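Local coordinates for TetR family transcription regulator (Marinobacter aquaeolei, PDB 3PAS), which probably binds DNA as a dimeric transcription regulator of the TetR family, through an N-terminal helix-turn-helix domain, at residues F13-V18 and F60-D65; H24-T29 and S112-P117; D80-L85 and M184-V189. One frame throughout, in Å; residues are numbered along the deposited sequence.

Interaction 1 (F13-V18 and F60-D65)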
ATOM      1  N   PHE B  13     -29.080   1.298   1.234  1.00 23.72           N
ATOM      2  CA  PHE B  13     -28.390   2.013   0.150  1.00 21.61           C
ATOM      3  C   PHE B  13     -26.908   2.244   0.383  1.00 21.37           C
ATOM      4  O   PHE B  13     -26.123   2.127  -0.560  1.00 21.27           O
ATOM      5  CB  PHE B  13     -29.077   3.347  -0.168  1.00 25.22           C
ATOM      6  CG  PHE B  13     -30.470   3.203  -0.737  1.00 21.77           C
ATOM      7  CD1 PHE B  13     -30.696   2.545  -1.942  1.00 19.44           C
ATOM      8  CD2 PHE B  13     -31.552   3.722  -0.052  1.00 26.07           C
ATOM      9  CE1 PHE B  13     -31.966   2.411  -2.455  1.00 19.88           C
ATOM     10  CE2 PHE B  13     -32.828   3.609  -0.578  1.00 22.12           C
ATOM     11  CZ  PHE B  13     -33.041   2.945  -1.787  1.00 19.44           C
ATOM     12  N   LEU B  14     -26.531   2.597   1.618  1.00 21.25           N
ATOM     13  CA  LEU B  14     -25.174   2.836   1.964  1.00 23.08           C
ATOM     14  C   LEU B  14     -24.345   1.541   1.816  1.00 22.83           C
ATOM     15  O   LEU B  14     -23.301   1.550   1.206  1.00 21.96           O
ATOM     16  CB  LEU B  14     -25.073   3.396   3.391  1.00 22.90           C
ATOM     17  CG  LEU B  14     -25.705   4.770   3.585  1.00 27.30           C
ATOM     18  CD1 LEU B  14     -26.038   5.026   5.049  1.00 27.06           C
ATOM     19  CD2 LEU B  14     -24.810   5.843   2.950  1.00 21.75           C
ATOM     20  N   GLU B  15     -24.870   0.430   2.324  1.00 22.49           N
ATOM     21  CA  GLU B  15     -24.219  -0.874   2.189  1.00 23.78           C
ATOM     22  C   GLU B  15     -24.130  -1.333   0.721  1.00 22.98           C
ATOM     23  O   GLU B  15     -23.114  -1.850   0.291  1.00 23.80           O
ATOM     24  CB  GLU B  15     -24.972  -1.898   3.053  1.00 23.60           C
ATOM     25  CG  GLU B  15     -24.675  -1.784   4.543  1.00 23.90           C
ATOM     26  CD  GLU B  15     -23.229  -2.193   4.921  1.00 27.95           C
ATOM     27  OE1 GLU B  15     -22.529  -2.888   4.131  1.00 34.24           O
ATOM     28  OE2 GLU B  15     -22.770  -1.806   6.007  1.00 29.48           O
ATOM     29  N   ALA B  16     -25.175  -1.113  -0.060  1.00 21.24           N
ATOM     30  CA  ALA B  16     -25.157  -1.479  -1.484  1.00 21.54           C
ATOM     31  C   ALA B  16     -24.090  -0.659  -2.223  1.00 18.44           C
ATOM     32  O   ALA B  16     -23.428  -1.164  -3.138  1.00 24.19           O
ATOM     33  CB  ALA B  16     -26.541  -1.251  -2.110  1.00 18.16           C
ATOM     34  N   THR B  17     -23.918   0.600  -1.818  1.00 20.45           N
ATOM     35  CA  THR B  17     -22.903   1.484  -2.401  1.00 19.27           C
ATOM     36  C   THR B  17     -21.511   0.927  -2.049  1.00 20.81           C
ATOM     37  O   THR B  17     -20.675   0.788  -2.922  1.00 22.07           O
ATOM     38  CB  THR B  17     -23.031   2.911  -1.913  1.00 22.05           C
ATOM     39  OG1 THR B  17     -24.303   3.448  -2.278  1.00 20.20           O
ATOM     40  CG2 THR B  17     -21.972   3.814  -2.548  1.00 19.77           C
ATOM     41  N   VAL B  18     -21.275   0.651  -0.759  1.00 23.60           N
ATOM     42  CA  VAL B  18     -20.024  -0.035  -0.324  1.00 21.04           C
ATOM     43  C   VAL B  18     -19.725  -1.285  -1.179  1.00 23.88           C
ATOM     44  O   VAL B  18     -18.639  -1.385  -1.719  1.00 24.62           O
ATOM     45  CB  VAL B  18     -20.058  -0.460   1.139  1.00 20.68           C
ATOM     46  CG1 VAL B  18     -18.800  -1.376   1.458  1.00 18.21           C
ATOM     47  CG2 VAL B  18     -20.104   0.782   2.055  1.00 17.19           C
ATOM     48  N   PHE B  60     -19.162   7.338   2.237  1.00 25.92           N
ATOM     49  CA  PHE B  60     -17.823   7.535   2.775  1.00 25.94           C
ATOM     50  C   PHE B  60     -17.914   7.853   4.284  1.00 27.91           C
ATOM     51  O   PHE B  60     -17.182   7.265   5.107  1.00 24.04           O
ATOM     52  CB  PHE B  60     -17.066   8.607   2.031  1.00 26.07           C
ATOM     53  CG  PHE B  60     -15.678   8.817   2.549  1.00 26.22           C
ATOM     54  CD1 PHE B  60     -14.730   7.890   2.319  1.00 19.94           C
ATOM     55  CD2 PHE B  60     -15.382   9.899   3.341  1.00 25.26           C
ATOM     56  CE1 PHE B  60     -13.422   8.058   2.816  1.00 30.35           C
ATOM     57  CE2 PHE B  60     -14.093  10.083   3.817  1.00 33.49           C
ATOM     58  CZ  PHE B  60     -13.138   9.171   3.570  1.00 25.91           C
ATOM     59  N   TYR B  61     -18.832   8.730   4.657  1.00 24.69           N
ATOM     60  CA  TYR B  61     -19.025   9.050   6.077  1.00 26.72           C
ATOM     61  C   TYR B  61     -19.563   7.923   6.912  1.00 27.38           C
ATOM     62  O   TYR B  61     -19.191   7.769   8.087  1.00 25.11           O
ATOM     63  CB  TYR B  61     -19.918  10.280   6.242  1.00 28.26           C
ATOM     64  CG  TYR B  61     -19.280  11.555   5.801  1.00 30.66           C
ATOM     65  CD1 TYR B  61     -17.935  11.814   6.067  1.00 35.78           C
ATOM     66  CD2 TYR B  61     -20.025  12.559   5.204  1.00 39.91           C
ATOM     67  CE1 TYR B  61     -17.343  13.009   5.690  1.00 43.99           C
ATOM     68  CE2 TYR B  61     -19.432  13.770   4.831  1.00 41.80           C
ATOM     69  CZ  TYR B  61     -18.092  13.985   5.088  1.00 39.63           C
ATOM     70  OH  TYR B  61     -17.490  15.164   4.728  1.00 46.82           O
ATOM     71  N   TYR B  62     -20.457   7.133   6.337  1.00 25.07           N
ATOM     72  CA  TYR B  62     -20.949   5.940   6.987  1.00 26.38           C
ATOM     73  C   TYR B  62     -19.791   4.941   7.261  1.00 26.27           C
ATOM     74  O   TYR B  62     -19.654   4.390   8.378  1.00 26.04           O
ATOM     75  CB  TYR B  62     -21.996   5.295   6.083  1.00 24.32           C
ATOM     76  CG  TYR B  62     -22.401   3.897   6.451  1.00 20.87           C
ATOM     77  CD1 TYR B  62     -23.280   3.670   7.488  1.00 26.85           C
ATOM     78  CD2 TYR B  62     -21.952   2.793   5.720  1.00 20.24           C
ATOM     79  CE1 TYR B  62     -23.697   2.391   7.804  1.00 29.14           C
ATOM     80  CE2 TYR B  62     -22.365   1.529   6.039  1.00 24.38           C
ATOM     81  CZ  TYR B  62     -23.253   1.336   7.100  1.00 27.18           C
ATOM     82  OH  TYR B  62     -23.689   0.057   7.465  1.00 29.87           O
ATOM     83  N   VAL B  63     -18.965   4.708   6.252  1.00 26.76           N
ATOM     84  CA  VAL B  63     -17.850   3.765   6.372  1.00 25.11           C
ATOM     85  C   VAL B  63     -16.835   4.308   7.427  1.00 26.70           C
ATOM     86  O   VAL B  63     -16.472   3.629   8.393  1.00 25.21           O
ATOM     87  CB  VAL B  63     -17.212   3.527   4.985  1.00 26.13           C
ATOM     88  CG1 VAL B  63     -15.880   2.846   5.126  1.00 30.90           C
ATOM     89  CG2 VAL B  63     -18.188   2.718   4.035  1.00 21.02           C
ATOM     90  N   SER B  64     -16.448   5.563   7.258  1.00 24.88           N
ATOM     91  CA  SER B  64     -15.513   6.236   8.149  1.00 26.22           C
ATOM     92  C   SER B  64     -16.041   6.303   9.589  1.00 27.56           C
ATOM     93  O   SER B  64     -15.311   6.013  10.547  1.00 27.29           O
ATOM     94  CB  SER B  64     -15.191   7.648   7.633  1.00 26.81           C
ATOM     95  OG  SER B  64     -14.657   7.606   6.321  1.00 26.71           O
ATOM     96  N   ASP B  65     -17.295   6.679   9.761  1.00 28.65           N
ATOM     97  CA  ASP B  65     -17.883   6.717  11.109  1.00 28.50           C
ATOM     98  C   ASP B  65     -17.924   5.373  11.813  1.00 29.14           C
ATOM     99  O   ASP B  65     -17.596   5.279  13.002  1.00 28.77           O
ATOM    100  CB  ASP B  65     -19.264   7.327  11.092  1.00 27.99           C
ATOM    101  CG  ASP B  65     -19.222   8.799  10.694  1.00 31.39           C
ATOM    102  OD1 ASP B  65     -18.096   9.348  10.607  1.00 42.89           O
ATOM    103  OD2 ASP B  65     -20.280   9.369  10.442  1.00 38.48           O
TER

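Interaction 2 (H24-T29 and S112-P117)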
ATOM      1  N   HIS B  24     -16.704  -3.036  -8.157  1.00 32.80           N
ATOM      2  CA  HIS B  24     -16.630  -2.579  -9.556  1.00 32.34           C
ATOM      3  C   HIS B  24     -16.071  -1.158  -9.756  1.00 28.16           C
ATOM      4  O   HIS B  24     -15.852  -0.746 -10.888  1.00 30.63           O
ATOM      5  CB  HIS B  24     -18.027  -2.695 -10.190  1.00 32.73           C
ATOM      6  CG  HIS B  24     -18.624  -4.062 -10.063  1.00 44.44           C
ATOM      7  ND1 HIS B  24     -19.558  -4.384  -9.097  1.00 45.07           N
ATOM      8  CD2 HIS B  24     -18.395  -5.203 -10.756  1.00 45.45           C
ATOM      9  CE1 HIS B  24     -19.894  -5.655  -9.222  1.00 47.94           C
ATOM     10  NE2 HIS B  24     -19.192  -6.178 -10.209  1.00 49.46           N
ATOM     11  N   GLY B  25     -15.810  -0.430  -8.677  1.00 27.27           N
ATOM     12  CA  GLY B  25     -15.254   0.944  -8.762  1.00 27.91           C
ATOM     13  C   GLY B  25     -16.375   1.966  -8.989  1.00 27.08           C
ATOM     14  O   GLY B  25     -17.561   1.602  -9.196  1.00 23.83           O
ATOM     15  N   PHE B  26     -16.021   3.242  -8.918  1.00 25.56           N
ATOM     16  CA  PHE B  26     -17.042   4.315  -9.022  1.00 26.26           C
ATOM     17  C   PHE B  26     -17.736   4.462 -10.356  1.00 30.07           C
ATOM     18  O   PHE B  26     -18.966   4.567 -10.443  1.00 27.14           O
ATOM     19  CB  PHE B  26     -16.397   5.675  -8.688  1.00 27.65           C
ATOM     20  CG  PHE B  26     -16.068   5.849  -7.232  1.00 26.08           C
ATOM     21  CD1 PHE B  26     -17.067   5.772  -6.281  1.00 31.11           C
ATOM     22  CD2 PHE B  26     -14.769   6.133  -6.820  1.00 29.71           C
ATOM     23  CE1 PHE B  26     -16.784   5.945  -4.927  1.00 28.26           C
ATOM     24  CE2 PHE B  26     -14.467   6.315  -5.505  1.00 33.38           C
ATOM     25  CZ  PHE B  26     -15.477   6.229  -4.536  1.00 39.69           C
ATOM     26  N   SER B  27     -16.929   4.535 -11.406  1.00 27.97           N
ATOM     27  CA  SER B  27     -17.414   4.781 -12.750  1.00 32.99           C
ATOM     28  C   SER B  27     -18.397   3.756 -13.215  1.00 32.18           C
ATOM     29  O   SER B  27     -19.363   4.099 -13.873  1.00 36.75           O
ATOM     30  CB  SER B  27     -16.237   4.805 -13.719  1.00 31.62           C
ATOM     31  OG  SER B  27     -15.411   5.889 -13.362  1.00 51.08           O
ATOM     32  N   ALA B  28     -18.179   2.491 -12.884  1.00 30.14           N
ATOM     33  CA  ALA B  28     -19.113   1.454 -13.306  1.00 33.81           C
ATOM     34  C   ALA B  28     -20.389   1.405 -12.471  1.00 32.26           C
ATOM     35  O   ALA B  28     -21.373   0.810 -12.896  1.00 31.85           O
ATOM     36  CB  ALA B  28     -18.435   0.066 -13.297  1.00 35.28           C
ATOM     37  N   THR B  29     -20.385   2.021 -11.296  1.00 29.73           N
ATOM     38  CA  THR B  29     -21.516   1.934 -10.380  1.00 26.95           C
ATOM     39  C   THR B  29     -22.428   3.152 -10.546  1.00 29.01           C
ATOM     40  O   THR B  29     -22.057   4.281 -10.236  1.00 34.85           O
ATOM     41  CB  THR B  29     -20.993   1.849  -8.926  1.00 26.35           C
ATOM     42  OG1 THR B  29     -20.116   0.717  -8.799  1.00 29.62           O
ATOM     43  CG2 THR B  29     -22.097   1.715  -7.942  1.00 25.08           C
ATOM     44  N   SER B 112      -9.529   8.947  -4.875  1.00 37.84           N
ATOM     45  CA  SER B 112     -10.325   9.409  -6.017  1.00 35.33           C
ATOM     46  C   SER B 112     -10.441  10.926  -5.974  1.00 36.29           C
ATOM     47  O   SER B 112     -10.205  11.584  -4.933  1.00 32.80           O
ATOM     48  CB  SER B 112     -11.745   8.837  -5.971  1.00 32.15           C
ATOM     49  OG  SER B 112     -12.524   9.552  -5.007  1.00 32.60           O
ATOM     50  N   ALA B 113     -10.876  11.476  -7.103  1.00 41.11           N
ATOM     51  CA  ALA B 113     -11.174  12.899  -7.215  1.00 40.94           C
ATOM     52  C   ALA B 113     -12.329  13.357  -6.330  1.00 41.86           C
ATOM     53  O   ALA B 113     -12.502  14.564  -6.160  1.00 43.08           O
ATOM     54  CB  ALA B 113     -11.460  13.269  -8.673  1.00 43.37           C
ATOM     55  N   TRP B 114     -13.137  12.437  -5.772  1.00 40.54           N
ATOM     56  CA  TRP B 114     -14.182  12.843  -4.819  1.00 39.59           C
ATOM     57  C   TRP B 114     -13.620  13.336  -3.493  1.00 37.50           C
ATOM     58  O   TRP B 114     -14.338  13.950  -2.708  1.00 36.60           O
ATOM     59  CB  TRP B 114     -15.169  11.685  -4.489  1.00 40.52           C
ATOM     60  CG  TRP B 114     -15.899  11.197  -5.654  1.00 28.54           C
ATOM     61  CD1 TRP B 114     -15.723  10.023  -6.282  1.00 32.13           C
ATOM     62  CD2 TRP B 114     -16.948  11.877  -6.335  1.00 30.58           C
ATOM     63  NE1 TRP B 114     -16.577   9.925  -7.358  1.00 31.17           N
ATOM     64  CE2 TRP B 114     -17.340  11.060  -7.410  1.00 27.69           C
ATOM     65  CE3 TRP B 114     -17.556  13.121  -6.169  1.00 37.03           C
ATOM     66  CZ2 TRP B 114     -18.341  11.431  -8.314  1.00 40.03           C
ATOM     67  CZ3 TRP B 114     -18.550  13.491  -7.058  1.00 41.43           C
ATOM     68  CH2 TRP B 114     -18.940  12.641  -8.115  1.00 42.01           C
HETATM   69  N   MSE B 115     -12.372  12.999  -3.211  1.00 37.74           N
HETATM   70  CA  MSE B 115     -11.772  13.317  -1.929  1.00 39.74           C
HETATM   71  C   MSE B 115     -11.303  14.771  -1.928  1.00 41.91           C
HETATM   72  O   MSE B 115     -10.764  15.261  -2.924  1.00 42.06           O
HETATM   73  CB  MSE B 115     -10.586  12.367  -1.630  1.00 39.60           C
HETATM   74  CG  MSE B 115      -9.983  12.542  -0.256  1.00 39.85           C
HETATM   75 SE   MSE B 115     -11.241  12.025   1.132  0.75 39.25          SE
HETATM   76  CE  MSE B 115      -9.996  12.232   2.649  1.00 49.60           C
ATOM     77  N   THR B 116     -11.523  15.454  -0.812  1.00 42.54           N
ATOM     78  CA  THR B 116     -11.095  16.830  -0.647  1.00 44.12           C
ATOM     79  C   THR B 116     -10.478  17.021   0.755  1.00 47.97           C
ATOM     80  O   THR B 116     -10.765  16.248   1.681  1.00 42.07           O
ATOM     81  CB  THR B 116     -12.270  17.818  -0.776  1.00 42.73           C
ATOM     82  OG1 THR B 116     -13.135  17.684   0.355  1.00 44.76           O
ATOM     83  CG2 THR B 116     -13.093  17.626  -2.113  1.00 41.80           C
ATOM     84  N   PRO B 117      -9.640  18.067   0.922  1.00 49.50           N
ATOM     85  CA  PRO B 117      -9.112  18.394   2.254  1.00 48.36           C
ATOM     86  C   PRO B 117     -10.177  18.627   3.325  1.00 45.03           C
ATOM     87  O   PRO B 117      -9.941  18.332   4.495  1.00 45.25           O
ATOM     88  CB  PRO B 117      -8.329  19.692   2.005  1.00 53.40           C
ATOM     89  CG  PRO B 117      -7.911  19.594   0.543  1.00 54.50           C
ATOM     90  CD  PRO B 117      -9.057  18.923  -0.137  1.00 51.92           C
TER

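Interaction 3 (D80-L85 and M184-V189). With PGO (S-1,2-propanediol), chain N.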
ATOM      1  N   ASP B  80      -3.312   3.151  29.041  1.00 28.86           N
ATOM      2  CA  ASP B  80      -2.338   4.181  28.688  1.00 25.34           C
ATOM      3  C   ASP B  80      -2.323   4.303  27.165  1.00 25.99           C
ATOM      4  O   ASP B  80      -3.100   3.583  26.512  1.00 21.96           O
ATOM      5  CB  ASP B  80      -0.938   3.909  29.269  1.00 26.04           C
ATOM      6  CG  ASP B  80      -0.293   2.575  28.812  1.00 35.48           C
ATOM      7  OD1 ASP B  80      -0.698   1.910  27.861  1.00 29.16           O
ATOM      8  OD2 ASP B  80       0.698   2.174  29.453  1.00 39.63           O
ATOM      9  N   LEU B  81      -1.455   5.169  26.603  1.00 24.08           N
ATOM     10  CA  LEU B  81      -1.394   5.366  25.122  1.00 22.67           C
ATOM     11  C   LEU B  81      -1.086   4.086  24.338  1.00 22.43           C
ATOM     12  O   LEU B  81      -1.781   3.765  23.373  1.00 21.57           O
ATOM     13  CB  LEU B  81      -0.380   6.460  24.738  1.00 18.60           C
ATOM     14  CG  LEU B  81      -0.280   6.816  23.244  1.00 20.82           C
ATOM     15  CD1 LEU B  81      -1.589   7.381  22.657  1.00 20.53           C
ATOM     16  CD2 LEU B  81       0.932   7.813  23.007  1.00 23.00           C
ATOM     17  N   ARG B  82      -0.080   3.351  24.778  1.00 20.02           N
ATOM     18  CA  ARG B  82       0.265   2.121  24.085  1.00 20.86           C
ATOM     19  C   ARG B  82      -0.876   1.118  24.114  1.00 20.02           C
ATOM     20  O   ARG B  82      -1.180   0.503  23.088  1.00 23.09           O
ATOM     21  CB  ARG B  82       1.484   1.497  24.699  1.00 18.63           C
ATOM     22  CG  ARG B  82       2.030   0.314  23.901  1.00 16.90           C
ATOM     23  CD  ARG B  82       3.214  -0.356  24.589  1.00 23.02           C
ATOM     24  NE  ARG B  82       3.884  -1.279  23.666  1.00 24.49           N
ATOM     25  CZ  ARG B  82       3.447  -2.511  23.388  1.00 23.08           C
ATOM     26  NH1 ARG B  82       2.344  -2.986  23.941  1.00 27.86           N
ATOM     27  NH2 ARG B  82       4.103  -3.260  22.511  1.00 24.25           N
ATOM     28  N   GLU B  83      -1.492   0.933  25.290  1.00 20.53           N
ATOM     29  CA  GLU B  83      -2.658   0.015  25.407  1.00 20.96           C
ATOM     30  C   GLU B  83      -3.817   0.455  24.561  1.00 19.11           C
ATOM     31  O   GLU B  83      -4.532  -0.374  23.983  1.00 18.15           O
ATOM     32  CB  GLU B  83      -3.132  -0.167  26.879  1.00 22.98           C
ATOM     33  CG  GLU B  83      -2.308  -1.173  27.618  1.00 30.14           C
ATOM     34  CD  GLU B  83      -2.446  -2.563  26.948  1.00 34.05           C
ATOM     35  OE1 GLU B  83      -1.416  -3.027  26.423  1.00 36.61           O
ATOM     36  OE2 GLU B  83      -3.572  -3.130  26.911  1.00 39.06           O
ATOM     37  N   GLY B  84      -4.034   1.766  24.479  1.00 20.08           N
ATOM     38  CA  GLY B  84      -5.096   2.295  23.670  1.00 18.28           C
ATOM     39  C   GLY B  84      -4.858   1.976  22.188  1.00 19.75           C
ATOM     40  O   GLY B  84      -5.763   1.585  21.464  1.00 17.47           O
ATOM     41  N   LEU B  85      -3.634   2.147  21.734  1.00 18.12           N
ATOM     42  CA  LEU B  85      -3.312   1.894  20.343  1.00 18.20           C
ATOM     43  C   LEU B  85      -3.360   0.390  20.061  1.00 17.67           C
ATOM     44  O   LEU B  85      -3.785  -0.034  18.979  1.00 16.30           O
ATOM     45  CB  LEU B  85      -1.937   2.474  19.990  1.00 20.22           C
ATOM     46  CG  LEU B  85      -1.849   4.012  19.962  1.00 20.17           C
ATOM     47  CD1 LEU B  85      -0.371   4.429  19.852  1.00 20.00           C
ATOM     48  CD2 LEU B  85      -2.696   4.572  18.820  1.00 19.05           C
HETATM   49  N   MSE B 184       5.430  -4.778  16.400  1.00 19.08           N
HETATM   50  CA  MSE B 184       6.325  -4.243  15.381  1.00 18.74           C
HETATM   51  C   MSE B 184       5.966  -2.799  15.044  1.00 17.42           C
HETATM   52  O   MSE B 184       6.882  -1.942  14.913  1.00 18.48           O
HETATM   53  CB  MSE B 184       6.354  -5.147  14.151  1.00 18.54           C
HETATM   54  CG  MSE B 184       6.976  -6.496  14.481  1.00 21.59           C
HETATM   55 SE   MSE B 184       6.885  -7.729  13.058  0.75 21.84          SE
HETATM   56  CE  MSE B 184       8.397  -6.970  11.922  1.00 18.50           C
ATOM     57  N   ALA B 185       4.665  -2.522  14.897  1.00 16.06           N
ATOM     58  CA  ALA B 185       4.185  -1.164  14.594  1.00 16.22           C
ATOM     59  C   ALA B 185       4.532  -0.217  15.718  1.00 17.71           C
ATOM     60  O   ALA B 185       5.025   0.896  15.473  1.00 17.96           O
ATOM     61  CB  ALA B 185       2.671  -1.124  14.317  1.00 14.81           C
ATOM     62  N   TRP B 186       4.370  -0.664  16.963  1.00 15.11           N
ATOM     63  CA  TRP B 186       4.735   0.135  18.112  1.00 17.38           C
ATOM     64  C   TRP B 186       6.223   0.417  18.136  1.00 16.05           C
ATOM     65  O   TRP B 186       6.640   1.542  18.240  1.00 15.43           O
ATOM     66  CB  TRP B 186       4.313  -0.543  19.426  1.00 16.76           C
ATOM     67  CG  TRP B 186       4.810   0.242  20.628  1.00 23.74           C
ATOM     68  CD1 TRP B 186       5.879  -0.054  21.411  1.00 26.24           C
ATOM     69  CD2 TRP B 186       4.246   1.448  21.162  1.00 17.15           C
ATOM     70  NE1 TRP B 186       6.021   0.889  22.381  1.00 25.62           N
ATOM     71  CE2 TRP B 186       5.055   1.835  22.241  1.00 17.93           C
ATOM     72  CE3 TRP B 186       3.184   2.278  20.773  1.00 22.28           C
ATOM     73  CZ2 TRP B 186       4.825   3.009  22.966  1.00 23.75           C
ATOM     74  CZ3 TRP B 186       2.961   3.442  21.476  1.00 25.30           C
ATOM     75  CH2 TRP B 186       3.769   3.789  22.575  1.00 23.54           C
ATOM     76  N   ASP B 187       7.035  -0.620  17.976  1.00 18.75           N
ATOM     77  CA  ASP B 187       8.480  -0.431  17.901  1.00 20.30           C
ATOM     78  C   ASP B 187       8.861   0.583  16.806  1.00 21.32           C
ATOM     79  O   ASP B 187       9.756   1.426  17.004  1.00 16.93           O
ATOM     80  CB  ASP B 187       9.165  -1.749  17.682  1.00 21.28           C
ATOM     81  CG  ASP B 187       9.299  -2.593  18.973  1.00 26.55           C
ATOM     82  OD1 ASP B 187       8.945  -2.171  20.074  1.00 22.50           O
ATOM     83  OD2 ASP B 187       9.774  -3.716  18.864  1.00 24.69           O
ATOM     84  N   ALA B 188       8.187   0.517  15.660  1.00 18.07           N
ATOM     85  CA  ALA B 188       8.435   1.480  14.580  1.00 18.05           C
ATOM     86  C   ALA B 188       8.231   2.959  15.027  1.00 18.06           C
ATOM     87  O   ALA B 188       9.068   3.818  14.732  1.00 18.52           O
ATOM     88  CB  ALA B 188       7.506   1.191  13.379  1.00 16.87           C
ATOM     89  N   VAL B 189       7.124   3.227  15.726  1.00 16.06           N
ATOM     90  CA  VAL B 189       6.741   4.591  16.110  1.00 17.12           C
ATOM     91  C   VAL B 189       7.260   5.089  17.467  1.00 18.31           C
ATOM     92  O   VAL B 189       7.229   6.303  17.731  1.00 18.25           O
ATOM     93  CB  VAL B 189       5.204   4.813  16.034  1.00 19.24           C
ATOM     94  CG1 VAL B 189       4.684   4.429  14.615  1.00 17.76           C
ATOM     95  CG2 VAL B 189       4.457   4.077  17.158  1.00 19.52           C
TER
HETATM   96  C1  PGO N 213       8.811   1.926  25.158  1.00 59.63           C
HETATM   97  C2  PGO N 213       9.699   0.996  24.339  1.00 62.78           C
HETATM   98  C3  PGO N 213      10.648   1.789  23.450  1.00 54.08           C
HETATM   99  O1  PGO N 213       7.759   2.463  24.332  1.00 44.49           O
HETATM  100  O2  PGO N 213       8.889   0.126  23.525  1.00 57.87           O
HETATM  101  O   HOH W   1       6.527  -3.426  20.936  1.00 24.28           O

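Interaction 1 (F13-V18 and F60-D65)
Y62 turns its ring carbon CG anti to the backbone N (chi1 167°) and so reaches out from helix 52-76 to L14 and E15, while a bend at chi2 of E15 folds the carboxylate round to meet the phenol. The hydroxyl Y62 OH donates to E15 OE2 over 2.5 Å, a short bond that uses the anti lone pair of the carboxylate. E15 OE2 lies near the plane of the Y62 ring, at its edge, yet carboxylate and ring planes stand 85° apart. The second oxygen, E15 OE1, forms a salt bridge with R99, so both ends of the carboxylate are engaged.

L14 lies over one face of the same ring: its CB sits 4.1 Å from the Y62 centroid, close to the ring normal, in a CH-pi contact, and L14 CD1 reaches Y62 CD1 at 3.9 Å. The two segments cross almost perpendicularly, at -89°, with their axes 10.1 Å apart. This joins the first helix of the TetR-type DNA-binding domain, 5-24, to the long helix 52-76, which runs on from the helix-turn-helix region into the helical body.

Further along the two helices, V18 CG2 and V63 CG2 meet at 3.4 Å, tighter than usual for two methyl carbons. V18 also packs on E101 and V63 on L102, which brings helix 100-110 against the same junction. On the flank of helix 5-24 nearer the start of helix 52-76, T17 packs on L55 and T59.

Interaction 2 (H24-T29 and S112-P117)
Two loops meet here through an edge-to-face aromatic pair, F26 against W114, without a single hydrogen bond between them. The indole points its edge at the face of the phenyl ring: W114 CD1 stands 3.9 Å above the F26 plane, over its centre, and the adjacent NE1 lies 4.1 Å from F26 CG. The centroids of the F26 ring and the five-membered ring of W114 are 4.9 Å apart, with the planes at 69°, a T-shaped stack somewhat short of perpendicular.

S112 adds a smaller contact, its CB approaching F26 CE2 obliquely at 3.7 Å. Its hydroxyl is turned back into its own loop, with OG between the backbone N and the carbonyl carbon (chi1 77°). There S112 OG accepts from W114 N at 3.0 Å, forming an ST turn, and also bonds to F109 O at the end of the preceding helix. The type I turn from S112 to M115 is closed by M115 N bonding to S112 O, so the serine is tied to the backbone that carries the tryptophan.

On the other side, a type I turn from F26 to T29 follows G25, the first residue after helix 5-24, where phi turns positive. T29 OG1 returns to G25 O at 2.7 Å, nearly in line with the carbonyl bond. These residues lead into the predicted DNA-binding helix-turn-helix, while the second loop joins helices 100-110 and 117-126. F26 and W114 both also pack on L56 of helix 52-76. The link between the loops is thus one of van der Waals and aromatic contact; the polar groups are used within each loop or on neighbouring helices, as where F26 O and T29 O accept from K52 NZ, and not between the two loops.

Interaction 3 (D80-L85 and M184-V189)
Cation-pi and CH-pi contacts dominate this meeting, in which the side chain of R82 lies across one face of the indole of W186. With CG anti to the backbone N (chi1 -171°) and the chain extended as far as NE, R82 passes from the six-membered ring to the five-membered one. Its CG sits 3.7 Å from the centroid of the six-membered ring, only 9° off the normal. The guanidinium carbon CZ lies 4.2 Å from the centroid of the five-membered ring, also over its face. The guanidinium does not lie flat: its plane is turned 71° from the indole, so that the edge carrying NE faces the indole and R82 NE comes within 3.3 Å of W186 CD1.

The apolar part is smaller. L85 CD1 meets W186 CZ3 at 3.8 Å, at the edge of the ring and in its plane.

Polar bonds run round the outside. R82 NH2 bonds to N183 OD1, about one turn before W186 on the same helix, and also donates to a water, which in turn donates to D187 OD1; together these bonds would hold the rotation of the guanidinium. W186 NE1 is shared between both hydroxyl oxygens of a propanediol, probably from the crystallisation liquor, at 3.1 Å from O1. D80 caps the start of helix 81-98, its OD1 accepting from E83 N at 2.9 Å.

In the C-terminal domain the pair ties the first turn of helix 81-98 to the last turns of helix 175-189. L81 and L85 pack on F75 of helix 52-76, A185 and V189 on M155 of helix 148-167, and the same helix 175-189 turns its M184, A185, A188 and V189 to the second subunit, where D187 forms a salt bridge with K144 of that chain.

Overall arrangement
Interaction 1 is the buried contact of the three, interaction 2 lies at the surface, and interaction 3 is partly buried. The first two are neighbours, with centres about 13 Å apart and F60 CZ touching M115 SE at 4.2 Å. Both link the DNA-binding part to the helical body, one by crossed helices, the other by loops. Interaction 3 lies on the opposite side of the chain's centre, about 29 Å and 33 Å from the other two between centres, and borders the second subunit. Aromatic rings serve all three: a tyrosine with a carboxylate and aliphatic groups in interaction 1, an edge-to-face pair of rings in interaction 2, and an arginine over tryptophan in interaction 3.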